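PDB 1V70: probable antibiotics synthesis protein from Thermus thermophilus, which is of unknown function but belongs to the cupin superfamily and probably binds a metal ion, with a suggested role in antibiotic synthesis. Local coordinates for residues K4-L9 / Y30-L35; V60-R63 / E68-L71. All coordinates share one frame; numbering follows the deposited sequence. Where two conformers were deposited one is given.

Interaction 1 of 2, residues K4-L9 / Y30-L35; sequences KDLKRL and YDLYAL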
loop_
_atom_site.group_PDB
_atom_site.type_symbol
_atom_site.label_atom_id
_atom_site.label_comp_id
_atom_site.label_asym_id
_atom_site.label_seq_id
_atom_site.Cartn_x
_atom_site.Cartn_y
_atom_site.Cartn_z
ATOM N N LYS A 4 8.401 7.181 -6.729
ATOM C CA LYS A 4 7.365 7.890 -7.468
ATOM C C LYS A 4 6.462 8.703 -6.564
ATOM O O LYS A 4 6.247 8.351 -5.405
ATOM C CB LYS A 4 6.487 6.885 -8.227
ATOM C CG LYS A 4 7.195 6.064 -9.296
ATOM C CD LYS A 4 7.477 6.902 -10.530
ATOM C CE LYS A 4 8.172 6.083 -11.605
ATOM N NZ LYS A 4 8.364 6.878 -12.847
ATOM N N ASP A 5 5.932 9.795 -7.105
ATOM C CA ASP A 5 4.986 10.627 -6.378
ATOM C C ASP A 5 3.652 10.142 -6.940
ATOM O O ASP A 5 3.294 10.473 -8.075
ATOM C CB ASP A 5 5.184 12.109 -6.711
ATOM C CG ASP A 5 4.222 13.008 -5.953
ATOM O OD1 ASP A 5 3.196 12.494 -5.460
ATOM O OD2 ASP A 5 4.482 14.226 -5.857
ATOM N N LEU A 6 2.931 9.336 -6.167
ATOM C CA LEU A 6 1.658 8.790 -6.623
ATOM C C LEU A 6 0.651 9.856 -7.026
ATOM O O LEU A 6 -0.202 9.616 -7.884
ATOM C CB LEU A 6 1.058 7.875 -5.551
ATOM C CG LEU A 6 1.636 6.456 -5.470
ATOM C CD1 LEU A 6 3.146 6.492 -5.306
ATOM C CD2 LEU A 6 0.984 5.716 -4.312
ATOM N N LYS A 7 0.753 11.030 -6.411
ATOM C CA LYS A 7 -0.148 12.134 -6.721
ATOM C C LYS A 7 0.023 12.544 -8.180
ATOM O O LYS A 7 -0.942 12.922 -8.847
ATOM C CB LYS A 7 0.147 13.333 -5.814
ATOM C CG LYS A 7 0.040 13.029 -4.326
ATOM C CD LYS A 7 0.245 14.281 -3.478
ATOM C CE LYS A 7 1.647 14.858 -3.634
ATOM N NZ LYS A 7 2.702 13.936 -3.127
ATOM N N ARG A 8 1.254 12.459 -8.673
ATOM C CA ARG A 8 1.551 12.828 -10.060
ATOM C C ARG A 8 1.067 11.778 -11.053
ATOM O O ARG A 8 0.630 12.110 -12.147
ATOM C CB ARG A 8 3.057 13.025 -10.216
ATOM C CG ARG A 8 3.440 13.437 -11.643
ATOM C CD ARG A 8 4.867 12.971 -12.007
ATOM N NE ARG A 8 4.936 12.706 -13.448
ATOM C CZ ARG A 8 5.637 11.638 -13.910
ATOM N NH1 ARG A 8 6.272 10.810 -13.081
ATOM N NH2 ARG A 8 5.687 11.425 -15.223
ATOM N N LEU A 9 1.147 10.505 -10.676
ATOM C CA LEU A 9 0.742 9.408 -11.553
ATOM C C LEU A 9 -0.760 9.289 -11.769
ATOM O O LEU A 9 -1.200 8.736 -12.777
ATOM C CB LEU A 9 1.259 8.078 -11.005
ATOM C CG LEU A 9 2.775 7.890 -10.945
ATOM C CD1 LEU A 9 3.091 6.497 -10.424
ATOM C CD2 LEU A 9 3.375 8.092 -12.329
ATOM N N TYR A 30 2.112 -3.269 -7.573
ATOM C CA TYR A 30 1.828 -2.114 -6.727
ATOM C C TYR A 30 1.224 -1.126 -7.713
ATOM O O TYR A 30 1.943 -0.490 -8.490
ATOM C CB TYR A 30 3.137 -1.584 -6.137
ATOM C CG TYR A 30 2.983 -0.706 -4.915
ATOM C CD1 TYR A 30 2.929 -1.256 -3.629
ATOM C CD2 TYR A 30 2.920 0.677 -5.041
ATOM C CE1 TYR A 30 2.823 -0.436 -2.499
ATOM C CE2 TYR A 30 2.816 1.500 -3.927
ATOM C CZ TYR A 30 2.772 0.940 -2.659
ATOM O OH TYR A 30 2.703 1.773 -1.566
ATOM N N ASP A 31 -0.103 -1.016 -7.689
ATOM C CA ASP A 31 -0.829 -0.170 -8.631
ATOM C C ASP A 31 -1.759 0.853 -8.015
ATOM O O ASP A 31 -2.081 0.803 -6.830
ATOM C CB ASP A 31 -1.721 -1.032 -9.536
ATOM C CG ASP A 31 -0.983 -2.165 -10.200
ATOM O OD1 ASP A 31 0.097 -1.917 -10.762
ATOM O OD2 ASP A 31 -1.499 -3.306 -10.175
ATOM N N LEU A 32 -2.202 1.773 -8.862
ATOM C CA LEU A 32 -3.195 2.758 -8.484
ATOM C C LEU A 32 -4.391 2.427 -9.371
ATOM O O LEU A 32 -4.222 2.150 -10.562
ATOM C CB LEU A 32 -2.747 4.185 -8.807
ATOM C CG LEU A 32 -1.653 4.850 -7.978
ATOM C CD1 LEU A 32 -1.416 6.256 -8.518
ATOM C CD2 LEU A 32 -2.061 4.903 -6.511
ATOM N N TYR A 33 -5.587 2.405 -8.795
ATOM C CA TYR A 33 -6.795 2.176 -9.584
ATOM C C TYR A 33 -7.540 3.499 -9.513
ATOM O O TYR A 33 -7.777 4.020 -8.424
ATOM C CB TYR A 33 -7.691 1.090 -8.984
ATOM C CG TYR A 33 -7.268 -0.345 -9.212
ATOM C CD1 TYR A 33 -8.145 -1.385 -8.905
ATOM C CD2 TYR A 33 -5.997 -0.677 -9.694
ATOM C CE1 TYR A 33 -7.777 -2.718 -9.062
ATOM C CE2 TYR A 33 -5.615 -2.016 -9.855
ATOM C CZ TYR A 33 -6.514 -3.028 -9.535
ATOM O OH TYR A 33 -6.157 -4.353 -9.666
ATOM N N ALA A 34 -7.897 4.050 -10.667
ATOM C CA ALA A 34 -8.619 5.314 -10.721
ATOM C C ALA A 34 -9.984 5.024 -11.323
ATOM O O ALA A 34 -10.091 4.624 -12.486
ATOM C CB ALA A 34 -7.857 6.323 -11.576
ATOM N N LEU A 35 -11.023 5.225 -10.518
ATOM C CA LEU A 35 -12.389 4.947 -10.941
ATOM C C LEU A 35 -13.291 6.166 -11.003
ATOM O O LEU A 35 -13.480 6.867 -10.011
ATOM C CB LEU A 35 -13.048 3.930 -9.997
ATOM C CG LEU A 35 -12.449 2.535 -9.808
ATOM C CD1 LEU A 35 -11.245 2.596 -8.881
ATOM C CD2 LEU A 35 -13.513 1.620 -9.209
#
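Leu-6 and Leu-32 bring together a short helical turn, residues 6-9, and the strand 30-35, with CA atoms 8.0 Å apart. No hydrogen bond links the two segments; the strand reaches the turn through the side chain of Leu-32, which meets both side chains and a backbone carbonyl across a gap wider than that between paired strands. Residues 4 and 5 end the preceding strand, and the chain then coils into the turn, where Arg-8 N donates to Asp-5 O.

Leu-32 is the centre of the contact. Its CG sits anti to the carbonyl carbon (chi1 -72°), and with chi2 at 180° this turns CD2 to the side chain of Leu-6 and CD1 to Leu-6 O and Leu-9 CB. CD2 meets Leu-6 CD2 at 3.8 Å, the two side chains crossing at a slant, while CD1 fits against the backbone, 3.6 Å from Leu-6 O, and lies 4.1 Å from Leu-9 CB. One leucine thus touches residues i and i+3 of the turn. Within the cupin fold, a beta-sandwich whose strands wrap into a small barrel, strand 28-35 lies between strands 18-25 and 95-102 in the larger sheet, and the N-terminal turn packs on that sheet. Leu-98 of strand 95-102 also touches Leu-6, as does Tyr-54 of the second subunit, placing this apolar cluster beside the dimer interface.

Asp-5 is the N-cap of the turn. Its OD1 takes the capping bond from Lys-7 N at 3.0 Å, from above the carboxylate plane, and a salt bridge from Lys-7 NZ at 2.8 Å, on the syn side and from the opposite face. The lysine chain curls back to make this second bond, with chi3 and chi4 both near -65°. Lys-7 NZ also donates to Pro-73 O of the second subunit, and Lys-4 and Asp-5 pair antiparallel with a strand of that chain, continuing the sheet across the interface.

Interaction 2 of 2, residues V60-R63 / E68-L71; sequences VVVR and EALL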
loop_
_atom_site.group_PDB
_atom_site.type_symbol
_atom_site.label_atom_id
_atom_site.label_comp_id
_atom_site.label_asym_id
_atom_site.label_seq_id
_atom_site.Cartn_x
_atom_site.Cartn_y
_atom_site.Cartn_z
ATOM N N VAL A 60 -15.512 3.745 -2.474
ATOM C CA VAL A 60 -15.892 2.667 -3.372
ATOM C C VAL A 60 -16.538 1.548 -2.579
ATOM O O VAL A 60 -16.391 1.468 -1.357
ATOM C CB VAL A 60 -14.660 2.073 -4.106
ATOM C CG1 VAL A 60 -14.026 3.126 -5.005
ATOM C CG2 VAL A 60 -13.640 1.559 -3.092
ATOM N N VAL A 61 -17.261 0.692 -3.284
ATOM C CA VAL A 61 -17.886 -0.461 -2.662
ATOM C C VAL A 61 -16.988 -1.635 -3.022
ATOM O O VAL A 61 -16.815 -1.958 -4.200
ATOM C CB VAL A 61 -19.299 -0.725 -3.216
ATOM C CG1 VAL A 61 -19.860 -2.002 -2.602
ATOM C CG2 VAL A 61 -20.212 0.450 -2.905
ATOM N N VAL A 62 -16.388 -2.250 -2.012
ATOM C CA VAL A 62 -15.519 -3.396 -2.237
ATOM C C VAL A 62 -16.285 -4.672 -1.920
ATOM O O VAL A 62 -17.002 -4.745 -0.918
ATOM C CB VAL A 62 -14.235 -3.330 -1.356
ATOM C CG1 VAL A 62 -14.609 -3.226 0.110
ATOM C CG2 VAL A 62 -13.370 -4.556 -1.602
ATOM N N ARG A 63 -16.152 -5.666 -2.790
ATOM C CA ARG A 63 -16.815 -6.947 -2.591
ATOM C C ARG A 63 -15.751 -8.018 -2.426
ATOM O O ARG A 63 -14.821 -8.112 -3.232
ATOM C CB ARG A 63 -17.711 -7.276 -3.795
ATOM C CG ARG A 63 -18.483 -8.599 -3.697
ATOM C CD ARG A 63 -17.702 -9.767 -4.288
ATOM N NE ARG A 63 -18.415 -11.040 -4.154
ATOM C CZ ARG A 63 -19.487 -11.401 -4.860
ATOM N NH1 ARG A 63 -20.002 -10.594 -5.778
ATOM N NH2 ARG A 63 -20.051 -12.582 -4.637
ATOM N N GLU A 68 -19.851 -7.124 1.331
ATOM C CA GLU A 68 -19.497 -5.871 0.673
ATOM C C GLU A 68 -19.240 -4.834 1.756
ATOM O O GLU A 68 -19.786 -4.922 2.862
ATOM C CB GLU A 68 -20.621 -5.377 -0.239
ATOM C CG GLU A 68 -20.830 -6.223 -1.477
ATOM C CD GLU A 68 -21.833 -5.605 -2.425
ATOM O OE1 GLU A 68 -22.944 -5.267 -1.969
ATOM O OE2 GLU A 68 -21.512 -5.458 -3.621
ATOM N N ALA A 69 -18.406 -3.855 1.435
ATOM C CA ALA A 69 -18.067 -2.802 2.377
ATOM C C ALA A 69 -17.872 -1.484 1.652
ATOM O O ALA A 69 -17.532 -1.456 0.465
ATOM C CB ALA A 69 -16.790 -3.167 3.126
ATOM N N LEU A 70 -18.109 -0.393 2.369
ATOM C CA LEU A 70 -17.910 0.939 1.822
ATOM C C LEU A 70 -16.519 1.341 2.281
ATOM O O LEU A 70 -16.275 1.541 3.473
ATOM C CB LEU A 70 -18.959 1.913 2.368
ATOM C CG LEU A 70 -20.400 1.662 1.922
ATOM C CD1 LEU A 70 -21.294 2.763 2.473
ATOM C CD2 LEU A 70 -20.476 1.632 0.402
ATOM N N LEU A 71 -15.602 1.428 1.328
ATOM C CA LEU A 71 -14.225 1.779 1.617
ATOM C C LEU A 71 -14.022 3.279 1.416
ATOM O O LEU A 71 -14.038 3.767 0.281
ATOM C CB LEU A 71 -13.303 0.988 0.688
ATOM C CG LEU A 71 -11.850 0.760 1.106
ATOM C CD1 LEU A 71 -11.800 -0.192 2.301
ATOM C CD2 LEU A 71 -11.078 0.178 -0.069
HETATM O O HOH W 1 -18.593 -4.214 -5.043
#
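Val-60 and Leu-71, and then Val-62 and Ala-69, form the hydrogen-bonded pairs of two antiparallel strands. In the first pair Val-60 N donates to Leu-71 O at 3.1 Å and Leu-71 N to Val-60 O at 2.8 Å; in the second, Val-62 N donates to Ala-69 O at 2.8 Å and Ala-69 N to Val-62 O at 2.9 Å. A CA-H...O contact from Glu-68 CA to Val-62 O, 3.2 Å, adds to them.

Apolar contacts occupy both faces. On one, Val-61 lies alongside Leu-70, one of whose two conformers brings CD2 to Val-61 CG2; on the other, Val-60 CG2 packs 3.8 Å from Leu-71 CB. Val-62 and Ala-69 also point to this second face, toward the opposing sheet, where Leu-71 touches Tyr-53.

Among the polar groups, Glu-68 reaches over Val-61 CG1 and forms a salt bridge with Arg-88 through OE2. A water donates to Val-61 O at 3.0 Å and weakly to Glu-68 OE2. Arg-63 bends at chi2, its NE bonding to Gly-65 O.

Strands 60-64 and 67-71 make a beta hairpin at the edge of the smaller sheet of the cupin sandwich.

From the N terminus, the chain passes through the turn at 6-9 and strand 18-25 before strand 28-35 returns to that turn, so interaction 1 closes a loop with 20 residues between its segments. Interaction 2 opens only afterwards and closes a much tighter one, with four residues between 60-63 and 68-71. The two therefore follow in series, neither nested nor crossed. Their centres are about 19 Å apart, on opposite sides of the chain's centre: the first fastens the N-terminal turn to the larger sheet, the second builds the outer hairpin of the smaller one. Both contacts also border the second subunit, whose Ile-3 packs on Ala-69 and Leu-71.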